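Local coordinates for core protein VP4 (Bluetongue virus, PDB 2JHP) that caps viral RNA as a multifunctional enzyme of the inner core, with guanine and S-adenosyl-L-homocysteine bound in its separate pockets, at residues L179-D184 with F381-L386; L183-Y188 with S302-H307; R202-F207 with G213-V218; L288-A293 with L336-R341. All blocks are in the same frame, centred on the assembly; numbering follows the deposited sequence.

Contact 1: residues L179-D184 with F381-L386. With GUN (guanine), chain D; SAH (S-adenosyl-L-homocysteine), chain C.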
# COMPACT_ATOMS: atom_id res chain seq x y z
N LEU A 179 -3.46 1.13 -27.60
CA LEU A 179 -4.22 2.38 -27.55
C LEU A 179 -5.13 2.59 -26.32
O LEU A 179 -5.40 3.74 -25.96
CB LEU A 179 -4.98 2.62 -28.88
CG LEU A 179 -4.08 3.22 -29.97
CD1 LEU A 179 -4.66 3.07 -31.40
CD2 LEU A 179 -3.72 4.69 -29.66
N VAL A 180 -5.59 1.51 -25.69
CA VAL A 180 -6.25 1.65 -24.38
C VAL A 180 -5.23 1.73 -23.24
O VAL A 180 -5.48 2.37 -22.21
CB VAL A 180 -7.42 0.61 -24.10
CG1 VAL A 180 -7.56 -0.42 -25.20
CG2 VAL A 180 -7.29 -0.05 -22.72
N SER A 181 -4.09 1.08 -23.44
CA SER A 181 -2.99 1.18 -22.51
C SER A 181 -2.48 2.61 -22.48
O SER A 181 -2.04 3.10 -21.44
CB SER A 181 -1.86 0.24 -22.94
OG SER A 181 -1.99 -1.00 -22.28
N MET A 182 -2.56 3.28 -23.63
CA MET A 182 -2.14 4.68 -23.73
C MET A 182 -2.93 5.52 -22.72
O MET A 182 -2.34 6.14 -21.84
CB MET A 182 -2.29 5.20 -25.15
CG MET A 182 -1.71 6.54 -25.40
SD MET A 182 -2.74 7.32 -26.61
CE MET A 182 -1.64 8.54 -27.24
N LEU A 183 -4.26 5.50 -22.83
CA LEU A 183 -5.13 6.15 -21.87
C LEU A 183 -4.87 5.68 -20.44
O LEU A 183 -4.93 6.48 -19.52
CB LEU A 183 -6.61 5.95 -22.24
CG LEU A 183 -7.11 6.40 -23.63
CD1 LEU A 183 -8.48 5.83 -23.89
CD2 LEU A 183 -7.11 7.93 -23.80
N ASP A 184 -4.56 4.40 -20.27
CA ASP A 184 -4.30 3.85 -18.93
C ASP A 184 -3.27 4.58 -18.10
O ASP A 184 -3.49 4.80 -16.91
CB ASP A 184 -3.89 2.38 -19.02
CG ASP A 184 -5.06 1.46 -19.08
OD1 ASP A 184 -6.19 1.92 -18.84
OD2 ASP A 184 -4.84 0.27 -19.38
N PHE A 381 4.65 -3.85 -16.82
CA PHE A 381 5.47 -3.10 -15.89
C PHE A 381 5.93 -1.76 -16.46
O PHE A 381 6.16 -0.81 -15.72
CB PHE A 381 6.62 -3.95 -15.39
CG PHE A 381 6.17 -5.18 -14.64
CD1 PHE A 381 6.45 -6.46 -15.13
CD2 PHE A 381 5.46 -5.06 -13.44
CE1 PHE A 381 6.03 -7.60 -14.44
CE2 PHE A 381 5.03 -6.19 -12.75
CZ PHE A 381 5.32 -7.46 -13.25
N LEU A 382 6.05 -1.67 -17.79
CA LEU A 382 6.29 -0.38 -18.41
C LEU A 382 5.11 0.54 -18.13
O LEU A 382 5.28 1.66 -17.64
CB LEU A 382 6.55 -0.51 -19.93
CG LEU A 382 6.79 0.80 -20.70
CD1 LEU A 382 7.96 1.63 -20.10
CD2 LEU A 382 7.03 0.56 -22.17
N LYS A 383 3.90 0.05 -18.40
CA LYS A 383 2.70 0.83 -18.14
C LYS A 383 2.67 1.33 -16.70
O LYS A 383 2.49 2.52 -16.47
CB LYS A 383 1.44 0.03 -18.46
CG LYS A 383 0.22 0.91 -18.66
CD LYS A 383 -0.92 0.16 -19.30
CE LYS A 383 -1.60 -0.77 -18.32
NZ LYS A 383 -2.72 -1.50 -18.98
N LYS A 384 2.88 0.44 -15.74
CA LYS A 384 2.94 0.81 -14.33
C LYS A 384 3.86 2.00 -14.09
O LYS A 384 3.44 3.03 -13.56
CB LYS A 384 3.37 -0.38 -13.46
CG LYS A 384 3.10 -0.23 -11.97
CD LYS A 384 3.21 -1.57 -11.24
CE LYS A 384 3.58 -1.42 -9.77
NZ LYS A 384 5.01 -1.00 -9.58
N ARG A 385 5.11 1.84 -14.52
CA ARG A 385 6.18 2.81 -14.33
C ARG A 385 5.95 4.17 -15.01
O ARG A 385 6.40 5.20 -14.50
CB ARG A 385 7.50 2.25 -14.85
CG ARG A 385 8.16 1.25 -13.95
CD ARG A 385 9.63 1.20 -14.30
NE ARG A 385 10.22 -0.12 -14.12
CZ ARG A 385 11.40 -0.47 -14.63
NH1 ARG A 385 12.10 0.41 -15.35
NH2 ARG A 385 11.88 -1.69 -14.41
N LEU A 386 5.28 4.17 -16.16
CA LEU A 386 4.92 5.41 -16.82
C LEU A 386 3.89 6.13 -15.95
O LEU A 386 4.05 7.29 -15.60
CB LEU A 386 4.37 5.13 -18.23
CG LEU A 386 5.30 4.67 -19.37
CD1 LEU A 386 4.50 4.23 -20.59
CD2 LEU A 386 6.28 5.75 -19.77
N9 GUN D . -0.72 -0.42 -13.03
C8 GUN D . -1.46 -0.65 -11.94
N7 GUN D . -2.53 0.15 -11.95
C5 GUN D . -2.48 0.89 -13.05
C6 GUN D . -3.32 1.87 -13.57
O6 GUN D . -4.35 2.20 -12.97
N1 GUN D . -2.97 2.47 -14.79
C2 GUN D . -1.78 2.05 -15.44
N2 GUN D . -1.43 2.61 -16.58
N3 GUN D . -0.99 1.10 -14.91
C4 GUN D . -1.32 0.52 -13.74
N SAH C . -7.14 6.97 -31.91
CA SAH C . -7.62 5.97 -32.91
CB SAH C . -6.54 5.60 -33.93
CG SAH C . -6.06 6.78 -34.78
SD SAH C . -6.59 6.60 -36.49
C SAH C . -8.16 4.73 -32.21
O SAH C . -7.77 4.42 -31.08
OXT SAH C . -9.00 4.01 -32.75
C5' SAH C . -6.09 8.27 -36.96
C4' SAH C . -7.33 9.11 -37.19
O4' SAH C . -6.99 10.47 -37.28
C3' SAH C . -8.05 8.78 -38.49
O3' SAH C . -9.22 8.08 -38.15
C2' SAH C . -8.37 10.12 -39.13
O2' SAH C . -9.74 10.25 -39.40
C1' SAH C . -8.00 11.11 -38.05
N9 SAH C . -7.49 12.41 -38.49
C8 SAH C . -6.66 12.70 -39.55
N7 SAH C . -6.43 14.04 -39.54
C5 SAH C . -7.08 14.60 -38.50
C6 SAH C . -7.19 15.90 -38.04
N6 SAH C . -6.56 16.89 -38.67
N1 SAH C . -7.95 16.17 -36.92
C2 SAH C . -8.61 15.15 -36.26
N3 SAH C . -8.49 13.85 -36.73
C4 SAH C . -7.75 13.58 -37.83
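Lys383 reaches from helix 380-391 to Asp184 and Ser181 of helix 178-186, and between 179-184 and 381-386 the contact rests on this side chain. Its chain runs out nearly straight and bends at chi3 (75°), which carries the ammonium past Ser181 to the carboxylate. NZ lies 2.8 Å from Asp184 OD2 in a salt bridge, arriving on the anti side of that oxygen and 22° out of the carboxylate plane. Asp176 gives the same ammonium a second carboxylate, so the lysine charge probably eases the closeness of the two acids. Ser181 OG, 3.4 Å from Lys383 NZ, adds only a weak bond; its stronger partner is the carbonyl of Asp176.

Next to this buried salt bridge sits guanine. Its N2 gives a hydrogen bond of 3.0 Å to Asp184 O at an N-H...O angle of 153°, and N1 gives a longer one to the same oxygen. Lys383 CG presses to 3.2 Å from guanine N2. The partly exposed Lys384 side is looser: its CG stays 4.0 Å from guanine N9, and its NZ pairs with Glu388. The arrangement is that of a guanine site with two of its walls formed by these helices, a backbone carbonyl reading the N1-N2 edge.

Contact 2: residues L183-Y188 with S302-H307. With GUN (guanine), chain D.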
# COMPACT_ATOMS: atom_id res chain seq x y z
N LEU A 183 -4.26 5.50 -22.83
CA LEU A 183 -5.13 6.15 -21.87
C LEU A 183 -4.87 5.68 -20.44
O LEU A 183 -4.93 6.48 -19.52
CB LEU A 183 -6.61 5.95 -22.24
CG LEU A 183 -7.11 6.40 -23.63
CD1 LEU A 183 -8.48 5.83 -23.89
CD2 LEU A 183 -7.11 7.93 -23.80
N ASP A 184 -4.56 4.40 -20.27
CA ASP A 184 -4.30 3.85 -18.93
C ASP A 184 -3.27 4.58 -18.10
O ASP A 184 -3.49 4.80 -16.91
CB ASP A 184 -3.89 2.38 -19.02
CG ASP A 184 -5.06 1.46 -19.08
OD1 ASP A 184 -6.19 1.92 -18.84
OD2 ASP A 184 -4.84 0.27 -19.38
N TYR A 185 -2.12 4.93 -18.70
CA TYR A 185 -1.09 5.64 -17.96
C TYR A 185 -1.18 7.18 -18.02
O TYR A 185 -0.61 7.86 -17.17
CB TYR A 185 0.30 5.15 -18.36
CG TYR A 185 0.72 5.52 -19.76
CD1 TYR A 185 1.18 6.80 -20.05
CD2 TYR A 185 0.69 4.58 -20.78
CE1 TYR A 185 1.58 7.13 -21.34
CE2 TYR A 185 1.09 4.90 -22.06
CZ TYR A 185 1.54 6.18 -22.33
OH TYR A 185 1.95 6.51 -23.61
N ILE A 186 -1.85 7.73 -19.02
CA ILE A 186 -1.92 9.18 -19.11
C ILE A 186 -3.11 9.77 -18.34
O ILE A 186 -3.00 10.85 -17.79
CB ILE A 186 -1.88 9.69 -20.59
CG1 ILE A 186 -1.47 11.17 -20.67
CG2 ILE A 186 -3.23 9.46 -21.28
CD1 ILE A 186 -0.01 11.47 -20.29
N VAL A 187 -4.24 9.06 -18.30
CA VAL A 187 -5.44 9.56 -17.62
C VAL A 187 -5.34 9.32 -16.11
O VAL A 187 -5.32 8.18 -15.66
CB VAL A 187 -6.74 8.91 -18.16
CG1 VAL A 187 -7.98 9.44 -17.41
CG2 VAL A 187 -6.89 9.15 -19.67
N TYR A 188 -5.26 10.40 -15.34
CA TYR A 188 -5.28 10.32 -13.87
C TYR A 188 -5.94 11.52 -13.16
O TYR A 188 -6.84 11.33 -12.36
CB TYR A 188 -3.87 10.07 -13.29
CG TYR A 188 -3.83 10.20 -11.79
CD1 TYR A 188 -4.49 9.26 -10.95
CD2 TYR A 188 -3.17 11.26 -11.18
CE1 TYR A 188 -4.48 9.37 -9.58
CE2 TYR A 188 -3.16 11.38 -9.78
CZ TYR A 188 -3.82 10.42 -9.01
OH TYR A 188 -3.81 10.52 -7.64
N SER A 302 -0.83 19.12 -19.57
CA SER A 302 0.01 18.11 -20.20
C SER A 302 -0.52 17.70 -21.57
O SER A 302 -1.69 17.88 -21.87
CB SER A 302 0.11 16.87 -19.30
OG SER A 302 -1.15 16.54 -18.72
N ALA A 303 0.37 17.15 -22.39
CA ALA A 303 -0.00 16.67 -23.70
C ALA A 303 0.68 15.34 -23.98
O ALA A 303 1.82 15.11 -23.55
CB ALA A 303 0.36 17.69 -24.77
N LEU A 304 -0.03 14.46 -24.68
CA LEU A 304 0.58 13.24 -25.20
C LEU A 304 0.42 13.19 -26.72
O LEU A 304 -0.70 13.04 -27.23
CB LEU A 304 -0.01 12.01 -24.53
CG LEU A 304 0.83 10.73 -24.57
CD1 LEU A 304 2.14 10.86 -23.77
CD2 LEU A 304 0.02 9.59 -24.02
N ILE A 305 1.53 13.30 -27.44
CA ILE A 305 1.51 13.34 -28.91
C ILE A 305 2.04 12.06 -29.57
O ILE A 305 3.02 11.46 -29.12
CB ILE A 305 2.31 14.58 -29.45
CG1 ILE A 305 2.08 15.84 -28.59
CG2 ILE A 305 2.00 14.81 -30.94
CD1 ILE A 305 0.68 16.46 -28.64
N LYS A 306 1.37 11.65 -30.64
CA LYS A 306 1.83 10.56 -31.50
C LYS A 306 3.23 10.87 -32.01
O LYS A 306 3.52 11.99 -32.42
CB LYS A 306 0.87 10.39 -32.67
CG LYS A 306 0.90 9.04 -33.34
CD LYS A 306 0.24 9.12 -34.72
CE LYS A 306 -0.56 7.87 -35.04
NZ LYS A 306 0.17 6.64 -34.64
N HIS A 307 4.11 9.87 -31.99
CA HIS A 307 5.50 10.11 -32.37
C HIS A 307 6.09 8.99 -33.22
O HIS A 307 6.76 8.10 -32.69
CB HIS A 307 6.35 10.32 -31.13
CG HIS A 307 7.68 10.96 -31.41
ND1 HIS A 307 8.82 10.23 -31.65
CD2 HIS A 307 8.04 12.26 -31.48
CE1 HIS A 307 9.83 11.05 -31.86
NE2 HIS A 307 9.38 12.29 -31.77
N9 GUN D . -0.72 -0.42 -13.03
C8 GUN D . -1.46 -0.65 -11.94
N7 GUN D . -2.53 0.15 -11.95
C5 GUN D . -2.48 0.89 -13.05
C6 GUN D . -3.32 1.87 -13.57
O6 GUN D . -4.35 2.20 -12.97
N1 GUN D . -2.97 2.47 -14.79
C2 GUN D . -1.78 2.05 -15.44
N2 GUN D . -1.43 2.61 -16.58
N3 GUN D . -0.99 1.10 -14.91
C4 GUN D . -1.32 0.52 -13.74
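Tyr185 and Ile186, at the end of helix 178-186, receive Leu304 from strand 302-308, an inner strand of a seven-stranded mixed sheet with the 3-2-1-4-5-7-6 order of the Rossmann-like methyltransferase fold. The helix lies against this sheet, and a single leucine makes the contact with both residues.

The two partners meet Leu304 in different ways. The tyrosine side chain crosses the leucine at about a right angle, and CD2 approaches the ring obliquely, 4.0 Å from Tyr185 CE1. With Tyr185 CG set between the backbone nitrogen and the carbonyl carbon (chi1 69°), the ring leans outward and back toward the start of the helix, bringing its hydroxyl end to the leucine methyl. The CB of Ile186 is directed toward the strand, and the two side chains slide past each other in opposite directions. Here Leu304 CD2 rests 3.9 Å from Ile186 CB, while its other methyl, CD1, is 4.1 Å from Ile186 CD1. The leucine backbone is held in the sheet by bonds to Phe262 and Trp264.

The stem of Tyr185 borders the nucleobase, CB 3.6 Å from guanine N2, while the ring points away; its carbonyl is bonded to His391. Leu386, Phe387 and Leu390 of helix 380-391 pack on the tyrosine side chain. At the far end of the ring the phenol oxygen touches aliphatic carbon, Tyr185 OH standing 3.7 Å from Leu304 CD2.

Contact 3: residues R202-F207 with G213-V218. With SAH (S-adenosyl-L-homocysteine), chain C.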
# COMPACT_ATOMS: atom_id res chain seq x y z
N ARG A 202 -13.77 2.89 -30.39
CA ARG A 202 -13.71 1.56 -29.77
C ARG A 202 -12.68 1.57 -28.64
O ARG A 202 -12.91 1.02 -27.56
CB ARG A 202 -13.36 0.47 -30.81
CG ARG A 202 -13.48 -0.98 -30.28
CD ARG A 202 -12.87 -2.01 -31.24
NE ARG A 202 -11.50 -1.67 -31.63
CZ ARG A 202 -10.40 -2.01 -30.94
NH1 ARG A 202 -10.50 -2.72 -29.82
NH2 ARG A 202 -9.20 -1.63 -31.38
N THR A 203 -11.56 2.22 -28.91
CA THR A 203 -10.50 2.42 -27.92
C THR A 203 -11.04 3.15 -26.68
O THR A 203 -10.84 2.68 -25.56
CB THR A 203 -9.29 3.13 -28.58
OG1 THR A 203 -8.51 2.15 -29.27
CG2 THR A 203 -8.41 3.87 -27.56
N LEU A 204 -11.75 4.26 -26.89
CA LEU A 204 -12.32 5.01 -25.76
C LEU A 204 -13.35 4.19 -25.01
O LEU A 204 -13.45 4.27 -23.79
CB LEU A 204 -12.92 6.36 -26.20
CG LEU A 204 -13.42 7.30 -25.09
CD1 LEU A 204 -12.31 7.69 -24.12
CD2 LEU A 204 -14.04 8.55 -25.68
N MET A 205 -14.12 3.39 -25.74
CA MET A 205 -15.18 2.59 -25.13
C MET A 205 -14.62 1.43 -24.32
O MET A 205 -15.22 1.02 -23.33
CB MET A 205 -16.18 2.10 -26.18
CG MET A 205 -16.94 3.24 -26.87
SD MET A 205 -18.00 4.24 -25.79
CE MET A 205 -19.50 3.23 -25.78
N GLN A 206 -13.47 0.91 -24.73
CA GLN A 206 -12.79 -0.11 -23.94
C GLN A 206 -12.22 0.45 -22.64
O GLN A 206 -12.17 -0.25 -21.63
CB GLN A 206 -11.72 -0.84 -24.76
CG GLN A 206 -12.30 -1.83 -25.77
CD GLN A 206 -13.07 -2.97 -25.12
OE1 GLN A 206 -12.49 -3.97 -24.72
NE2 GLN A 206 -14.39 -2.81 -25.02
N PHE A 207 -11.81 1.72 -22.67
CA PHE A 207 -11.38 2.41 -21.46
C PHE A 207 -12.56 2.56 -20.48
O PHE A 207 -12.43 2.25 -19.30
CB PHE A 207 -10.76 3.76 -21.79
CG PHE A 207 -10.09 4.44 -20.61
CD1 PHE A 207 -8.86 3.98 -20.13
CD2 PHE A 207 -10.67 5.55 -20.01
CE1 PHE A 207 -8.24 4.61 -19.05
CE2 PHE A 207 -10.05 6.19 -18.93
CZ PHE A 207 -8.84 5.71 -18.45
N GLY A 213 -14.59 4.25 -13.51
CA GLY A 213 -14.38 5.39 -12.62
C GLY A 213 -13.75 6.61 -13.27
O GLY A 213 -14.41 7.65 -13.44
N ARG A 214 -12.48 6.48 -13.66
CA ARG A 214 -11.78 7.60 -14.26
C ARG A 214 -12.31 8.01 -15.62
O ARG A 214 -12.12 9.16 -16.04
CB ARG A 214 -10.26 7.40 -14.31
CG ARG A 214 -9.79 6.02 -14.61
CD ARG A 214 -8.28 5.97 -14.41
NE ARG A 214 -7.87 6.17 -13.03
CZ ARG A 214 -6.88 5.50 -12.43
NH1 ARG A 214 -6.20 4.57 -13.09
NH2 ARG A 214 -6.57 5.75 -11.15
N PHE A 215 -13.00 7.09 -16.30
CA PHE A 215 -13.76 7.48 -17.49
C PHE A 215 -14.86 8.48 -17.12
O PHE A 215 -14.88 9.60 -17.65
CB PHE A 215 -14.34 6.28 -18.23
CG PHE A 215 -15.16 6.68 -19.43
CD1 PHE A 215 -14.53 7.04 -20.62
CD2 PHE A 215 -16.55 6.72 -19.36
CE1 PHE A 215 -15.28 7.43 -21.74
CE2 PHE A 215 -17.32 7.09 -20.47
CZ PHE A 215 -16.68 7.45 -21.67
N ARG A 216 -15.74 8.08 -16.21
CA ARG A 216 -16.87 8.93 -15.78
C ARG A 216 -16.46 10.31 -15.24
O ARG A 216 -17.16 11.29 -15.50
CB ARG A 216 -17.77 8.21 -14.78
CG ARG A 216 -18.99 7.57 -15.43
CD ARG A 216 -20.12 7.30 -14.43
NE ARG A 216 -20.05 6.01 -13.72
CZ ARG A 216 -19.40 4.91 -14.13
NH1 ARG A 216 -18.74 4.89 -15.28
NH2 ARG A 216 -19.43 3.82 -13.37
N ARG A 217 -15.34 10.38 -14.53
CA ARG A 217 -14.88 11.64 -13.94
C ARG A 217 -14.25 12.61 -14.97
O ARG A 217 -13.82 13.72 -14.62
CB ARG A 217 -13.90 11.38 -12.79
CG ARG A 217 -14.43 10.55 -11.63
CD ARG A 217 -13.47 10.58 -10.43
NE ARG A 217 -12.05 10.52 -10.83
CZ ARG A 217 -11.35 9.40 -11.02
NH1 ARG A 217 -11.91 8.20 -10.86
NH2 ARG A 217 -10.07 9.48 -11.38
N VAL A 218 -14.19 12.20 -16.23
CA VAL A 218 -13.53 13.01 -17.25
C VAL A 218 -14.52 13.51 -18.30
O VAL A 218 -15.42 12.78 -18.71
CB VAL A 218 -12.37 12.23 -17.88
CG1 VAL A 218 -11.96 12.81 -19.25
CG2 VAL A 218 -11.18 12.19 -16.92
N SAH C . -7.14 6.97 -31.91
CA SAH C . -7.62 5.97 -32.91
CB SAH C . -6.54 5.60 -33.93
CG SAH C . -6.06 6.78 -34.78
SD SAH C . -6.59 6.60 -36.49
C SAH C . -8.16 4.73 -32.21
O SAH C . -7.77 4.42 -31.08
OXT SAH C . -9.00 4.01 -32.75
C5' SAH C . -6.09 8.27 -36.96
C4' SAH C . -7.33 9.11 -37.19
O4' SAH C . -6.99 10.47 -37.28
C3' SAH C . -8.05 8.78 -38.49
O3' SAH C . -9.22 8.08 -38.15
C2' SAH C . -8.37 10.12 -39.13
O2' SAH C . -9.74 10.25 -39.40
C1' SAH C . -8.00 11.11 -38.05
N9 SAH C . -7.49 12.41 -38.49
C8 SAH C . -6.66 12.70 -39.55
N7 SAH C . -6.43 14.04 -39.54
C5 SAH C . -7.08 14.60 -38.50
C6 SAH C . -7.19 15.90 -38.04
N6 SAH C . -6.56 16.89 -38.67
N1 SAH C . -7.95 16.17 -36.92
C2 SAH C . -8.61 15.15 -36.26
N3 SAH C . -8.49 13.85 -36.73
C4 SAH C . -7.75 13.58 -37.83
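The ring of Phe215 is met at its edge from helix 202-210. Leu204 CD1 lies in the ring plane, 3.8 Å from Phe215 CE1, and Phe207 CD2 also comes in near that plane; the ring itself stacks with Trp220 of strand 219-223. Phe207 presents a second ring, crossed obliquely by the Phe215 side chain. Phe207 CD2 sits against both the stem and the ring of Phe215, 4.1 Å from Phe215 CB and 4.2 Å from Phe215 CD1. Phe207 CE2 rests against the Phe215 backbone, 4.1 Å from Phe215 N. Leu204 and Phe215 cross at about a right angle, the leucine CG standing as near to CE1 as the methyl does.

Helices 202-210 and 212-216 together form the connection between strands 192-196 and 219-223, a beta-alpha-beta unit of the Rossmann-like methyltransferase sheet. The short second helix thus folds back on the first before the chain re-enters the sheet, and Phe215 O is bonded to the Trp220 indole NE1.

Arg214 contributes its aliphatic part here: CG lies 4.0 Å from Phe207 CZ, approaching the ring obliquely, with the two side chains crossing at about a right angle. The chain bends at chi3 (65°), the guanidinium and Phe207 ring planes are 22° apart, and NH1 hydrogen-bonds to guanine O6. Near the start of helix 202-210, Thr203 OG1 donates a hydrogen bond of 3.0 Å to the carboxylate atom O of S-adenosyl-L-homocysteine.

Contact 4: residues L288-A293 with L336-R341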
# COMPACT_ATOMS: atom_id res chain seq x y z
N LEU A 288 2.78 19.08 -35.87
CA LEU A 288 1.63 19.98 -35.75
C LEU A 288 0.96 19.86 -34.39
O LEU A 288 0.67 20.87 -33.75
CB LEU A 288 0.59 19.72 -36.85
CG LEU A 288 -0.62 20.65 -36.85
CD1 LEU A 288 -0.17 22.11 -37.04
CD2 LEU A 288 -1.66 20.27 -37.91
N GLY A 289 0.73 18.61 -33.98
CA GLY A 289 0.13 18.30 -32.69
C GLY A 289 0.89 18.91 -31.54
O GLY A 289 0.30 19.45 -30.61
N GLU A 290 2.22 18.83 -31.64
CA GLU A 290 3.14 19.43 -30.68
C GLU A 290 2.99 20.95 -30.64
O GLU A 290 2.86 21.55 -29.56
CB GLU A 290 4.58 19.04 -31.03
CG GLU A 290 4.93 17.58 -30.76
CD GLU A 290 6.30 17.17 -31.32
OE1 GLU A 290 7.08 18.05 -31.75
OE2 GLU A 290 6.58 15.95 -31.33
N GLU A 291 3.01 21.56 -31.83
CA GLU A 291 2.89 23.01 -32.00
C GLU A 291 1.56 23.54 -31.48
O GLU A 291 1.53 24.52 -30.74
CB GLU A 291 3.06 23.35 -33.48
CG GLU A 291 4.49 23.20 -33.99
CD GLU A 291 4.61 23.37 -35.50
OE1 GLU A 291 3.61 23.74 -36.16
OE2 GLU A 291 5.73 23.14 -36.02
N ILE A 292 0.46 22.88 -31.85
CA ILE A 292 -0.86 23.22 -31.31
C ILE A 292 -0.87 23.16 -29.79
O ILE A 292 -1.41 24.05 -29.12
CB ILE A 292 -1.97 22.33 -31.94
CG1 ILE A 292 -2.24 22.80 -33.37
CG2 ILE A 292 -3.24 22.37 -31.09
CD1 ILE A 292 -3.19 21.94 -34.19
N ALA A 293 -0.24 22.12 -29.24
CA ALA A 293 -0.15 21.94 -27.79
C ALA A 293 0.67 23.06 -27.14
O ALA A 293 0.25 23.63 -26.14
CB ALA A 293 0.42 20.55 -27.44
N LEU A 336 6.72 6.02 -30.87
CA LEU A 336 6.78 6.29 -29.44
C LEU A 336 5.65 7.24 -29.09
O LEU A 336 4.82 7.56 -29.95
CB LEU A 336 8.12 6.92 -29.06
CG LEU A 336 9.39 6.18 -29.49
CD1 LEU A 336 10.56 7.09 -29.31
CD2 LEU A 336 9.60 4.87 -28.74
N ARG A 337 5.62 7.68 -27.84
CA ARG A 337 4.70 8.73 -27.41
C ARG A 337 5.48 9.91 -26.87
O ARG A 337 6.50 9.75 -26.19
CB ARG A 337 3.71 8.21 -26.37
CG ARG A 337 2.67 7.25 -26.93
CD ARG A 337 1.77 7.92 -27.94
NE ARG A 337 1.06 6.95 -28.76
CZ ARG A 337 0.23 7.26 -29.75
NH1 ARG A 337 -0.04 8.52 -30.05
NH2 ARG A 337 -0.35 6.29 -30.45
N ASN A 338 5.01 11.10 -27.20
CA ASN A 338 5.67 12.32 -26.80
C ASN A 338 4.88 12.93 -25.67
O ASN A 338 3.79 13.44 -25.88
CB ASN A 338 5.74 13.30 -27.97
CG ASN A 338 6.55 14.54 -27.66
OD1 ASN A 338 6.70 15.41 -28.51
ND2 ASN A 338 7.08 14.64 -26.45
N PHE A 339 5.44 12.84 -24.47
CA PHE A 339 4.84 13.50 -23.32
C PHE A 339 5.37 14.93 -23.20
O PHE A 339 6.58 15.17 -23.27
CB PHE A 339 5.07 12.72 -22.02
CG PHE A 339 4.62 13.46 -20.79
CD1 PHE A 339 3.26 13.64 -20.53
CD2 PHE A 339 5.54 14.00 -19.92
CE1 PHE A 339 2.84 14.33 -19.41
CE2 PHE A 339 5.13 14.70 -18.79
CZ PHE A 339 3.78 14.86 -18.54
N MET A 340 4.44 15.87 -23.02
CA MET A 340 4.77 17.27 -22.91
C MET A 340 4.20 17.79 -21.60
O MET A 340 2.98 17.78 -21.40
CB MET A 340 4.17 18.06 -24.09
CG MET A 340 4.63 17.63 -25.50
SD MET A 340 3.77 18.48 -26.86
CE MET A 340 4.26 20.17 -26.56
N ARG A 341 5.08 18.23 -20.70
CA ARG A 341 4.65 18.88 -19.47
C ARG A 341 4.55 20.37 -19.73
O ARG A 341 5.52 21.01 -20.17
CB ARG A 341 5.60 18.60 -18.32
CG ARG A 341 4.96 18.84 -16.94
CD ARG A 341 5.78 19.81 -16.12
NE ARG A 341 5.56 21.18 -16.55
CZ ARG A 341 6.46 22.15 -16.46
NH1 ARG A 341 7.67 21.92 -15.96
NH2 ARG A 341 6.15 23.37 -16.88
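In Met340 the first torsion of -60° sets CG opposite the carbonyl carbon, and a bend at chi3 (62°) folds the methyl over onto helix 280-295 at Glu290 and Ala293. Glu290 has its own CG opposite the carbonyl carbon, and the extended chain carries the carboxylate outward from the helix to Asn338, whose CB points at the helix.

The apolar part is carried by the thioether. Met340 CE lies 4.0 Å from Ala293 CB and 3.6 Å from the backbone oxygen of Glu290, while SD stands 4.2 Å from Glu290 CG, the two side chains crossing at about a right angle.

The polar part is less clear. Glu290 OE2 and Asn338 OD1 are modelled 2.9 Å apart, two acceptors with their carboxylate and amide planes perpendicular; they are not bonded as built, and the orientation of the amide is doubtful. Other partners hold the buried carboxylate: OE2 forms a salt bridge with Arg287, and OE1 accepts from the backbone nitrogen of Ile319. As built, Asn338 ND2 makes weak bonds to Ser320 and Tyr322.

Helix 288-293 and strand 336-341 run nearly parallel, at 11°, with axes 10.6 Å apart. Asn338 and Met340 lie on the sheet face that the helix covers, whereas Arg337 and Phe339 meet helix 178-186. Helix 280-295 is the crossover between parallel strands 260-264 and 302-308, and the antiparallel strand 335-341 beside 302-308, in the order 3-2-1-4-5-7-6, is the hallmark of the Rossmann-like methyltransferase fold.

In the fold
Contacts 2, 3 and 4 belong to one of two sheets with the Rossmann-like methyltransferase strand order, and to its helices. Contacts 1 and 2, centred 9 Å apart, share helix 178-186. Contact 1 ties that helix to helix 380-391, which leads into strand 393-394 at the edge of the second such sheet. Contact 3, about 13 Å from contact 2, joins two helices that follow in the chain, with Phe207 packing on Leu183 and Asp184. Contact 4 lies 10 Å from contact 2 on adjacent strands, but uses the sheet face turned from helix 178-186. Contacts 3 and 4, one after the other in sequence, do not touch. Helix 178-186 borders both pockets, Asp184 at guanine and Leu179 at S-adenosyl-L-homocysteine.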